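Local coordinates for protein phosphodiesterase (Trypanosoma brucei brucei, PDB 5H2Q) that is an all-helical metalloprotein of the cyclic nucleotide phosphodiesterase family (HD superfamily) that holds a zinc and a magnesium ion, at residues R53-S58 with L121-L126. Residues are numbered along the deposited sequence; the frame is centred on the assembly and turned at random.
Sequences RLLLGS and LLITAL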
loop_
_atom_site.group_PDB
_atom_site.type_symbol
_atom_site.label_atom_id
_atom_site.label_comp_id
_atom_site.label_asym_id
_atom_site.label_seq_id
_atom_site.Cartn_x
_atom_site.Cartn_y
_atom_site.Cartn_z
ATOM N N ARG A 53 -8.688 13.846 -4.894
ATOM C CA ARG A 53 -8.351 14.600 -6.093
ATOM C C ARG A 53 -7.545 13.798 -7.088
ATOM O O ARG A 53 -7.737 13.964 -8.295
ATOM C CB ARG A 53 -7.671 15.928 -5.731
ATOM C CG ARG A 53 -8.550 16.878 -4.937
ATOM C CD ARG A 53 -9.833 17.205 -5.688
ATOM N NE ARG A 53 -10.774 17.990 -4.889
ATOM C CZ ARG A 53 -11.946 18.434 -5.337
ATOM N NH1 ARG A 53 -12.734 19.155 -4.551
ATOM N NH2 ARG A 53 -12.337 18.164 -6.577
ATOM N N LEU A 54 -6.663 12.912 -6.610
ATOM C CA LEU A 54 -5.904 12.059 -7.532
ATOM C C LEU A 54 -6.865 11.180 -8.340
ATOM O O LEU A 54 -6.790 11.134 -9.568
ATOM C CB LEU A 54 -4.937 11.171 -6.747
ATOM C CG LEU A 54 -4.063 10.226 -7.561
ATOM C CD1 LEU A 54 -3.007 11.013 -8.395
ATOM C CD2 LEU A 54 -3.395 9.228 -6.658
ATOM N N LEU A 55 -7.793 10.524 -7.641
ATOM C CA LEU A 55 -8.741 9.621 -8.284
ATOM C C LEU A 55 -9.772 10.371 -9.142
ATOM O O LEU A 55 -9.982 9.998 -10.289
ATOM C CB LEU A 55 -9.376 8.692 -7.247
ATOM C CG LEU A 55 -8.564 7.437 -6.834
ATOM C CD1 LEU A 55 -7.084 7.738 -6.550
ATOM C CD2 LEU A 55 -9.193 6.748 -5.637
ATOM N N LEU A 56 -10.371 11.454 -8.634
ATOM C CA LEU A 56 -11.339 12.178 -9.496
ATOM C C LEU A 56 -10.626 12.767 -10.724
ATOM O O LEU A 56 -11.192 12.786 -11.822
ATOM C CB LEU A 56 -12.023 13.328 -8.727
ATOM C CG LEU A 56 -13.200 13.014 -7.845
ATOM C CD1 LEU A 56 -13.880 14.313 -7.416
ATOM C CD2 LEU A 56 -14.224 12.082 -8.521
ATOM N N GLY A 57 -9.374 13.209 -10.524
ATOM C CA GLY A 57 -8.554 13.823 -11.558
ATOM C C GLY A 57 -8.273 12.903 -12.721
ATOM O O GLY A 57 -8.162 13.370 -13.855
ATOM N N SER A 58 -8.197 11.587 -12.444
ATOM C CA SER A 58 -7.917 10.524 -13.412
ATOM C C SER A 58 -9.086 10.276 -14.343
ATOM O O SER A 58 -8.856 9.881 -15.482
ATOM C CB SER A 58 -7.545 9.220 -12.711
ATOM O OG SER A 58 -8.625 8.576 -12.053
ATOM N N LEU A 121 -7.046 -1.306 -8.569
ATOM C CA LEU A 121 -5.756 -1.230 -7.852
ATOM C C LEU A 121 -5.644 0.011 -6.955
ATOM O O LEU A 121 -5.203 -0.075 -5.803
ATOM C CB LEU A 121 -4.626 -1.141 -8.879
ATOM C CG LEU A 121 -3.714 -2.303 -9.137
ATOM C CD1 LEU A 121 -2.446 -1.772 -9.792
ATOM C CD2 LEU A 121 -3.310 -3.040 -7.849
ATOM N N LEU A 122 -6.065 1.176 -7.478
ATOM C CA LEU A 122 -5.978 2.427 -6.711
ATOM C C LEU A 122 -6.899 2.392 -5.503
ATOM O O LEU A 122 -6.506 2.801 -4.406
ATOM C CB LEU A 122 -6.273 3.612 -7.625
ATOM C CG LEU A 122 -5.246 3.789 -8.762
ATOM C CD1 LEU A 122 -5.710 4.837 -9.737
ATOM C CD2 LEU A 122 -3.853 4.149 -8.211
ATOM N N ILE A 123 -8.095 1.804 -5.681
ATOM C CA ILE A 123 -9.037 1.604 -4.577
ATOM C C ILE A 123 -8.420 0.649 -3.559
ATOM O O ILE A 123 -8.436 0.924 -2.366
ATOM C CB ILE A 123 -10.391 1.065 -5.106
ATOM C CG1 ILE A 123 -11.185 2.170 -5.900
ATOM C CG2 ILE A 123 -11.205 0.441 -3.958
ATOM C CD1 ILE A 123 -11.430 3.521 -5.121
ATOM N N THR A 124 -7.850 -0.485 -4.036
ATOM C CA THR A 124 -7.233 -1.507 -3.177
ATOM C C THR A 124 -6.104 -0.950 -2.312
ATOM O O THR A 124 -5.994 -1.306 -1.135
ATOM C CB THR A 124 -6.788 -2.706 -4.024
ATOM O OG1 THR A 124 -7.942 -3.246 -4.681
ATOM C CG2 THR A 124 -6.175 -3.809 -3.164
ATOM N N ALA A 125 -5.317 -0.018 -2.866
ATOM C CA ALA A 125 -4.236 0.610 -2.116
ATOM C C ALA A 125 -4.802 1.241 -0.839
ATOM O O ALA A 125 -4.164 1.158 0.194
ATOM C CB ALA A 125 -3.548 1.670 -2.956
ATOM N N LEU A 126 -6.023 1.814 -0.898
ATOM C CA LEU A 126 -6.611 2.476 0.273
ATOM C C LEU A 126 -7.142 1.528 1.341
ATOM O O LEU A 126 -7.277 1.942 2.494
ATOM C CB LEU A 126 -7.696 3.476 -0.148
ATOM C CG LEU A 126 -7.230 4.612 -1.067
ATOM C CD1 LEU A 126 -8.439 5.456 -1.541
ATOM C CD2 LEU A 126 -6.201 5.520 -0.351
#
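Leu55 and Leu122 face each other across two nearly antiparallel helices, 43-58 and 115-127, of the all-helical phosphodiesterase fold. The axes of residues 53-58 and 121-126 run at 171° and approach no closer than 11.6 Å, so long apolar side chains have to bridge the gap, and the pair buries just 172 Å² in all. The closest pair of CA atoms across the segments is that of Leu55 and Leu122, 7.9 Å apart. The contact is apolar throughout. Leu55 was modelled in two conformers, and its contacts are those of the one described here: CD1 lies 4.3 Å from Leu122 CB, close to the backbone, while CD2 sits 4.0 Å from Ile123 CD1. The same CD2 lies 4.4 Å from Leu126 CD1, one helical turn on from Leu122. Ile123 CB does not point at the partner helix; it is the CG1-CD1 arm, with CG1 anti to the carbonyl carbon (chi1 -71°), that carries the methyl across. Around this patch, Leu55 also touches Cys97 of helix 90-105 and Leu71 of helix 68-80, and Ile123 packs on Phe74, so four helices share the buried layer. Helix 115-127 leads directly into the metal site, since His128 and Asp129 belong to the zinc site and the Leu126 side chain is about 11 Å from the ion. Within 53-58, Leu55 O accepts two bonds, from Ser58 N at 3.2 Å and from Ser58 OG at 2.6 Å, the hydroxyl oxygen tilted 15° from the carbonyl plane.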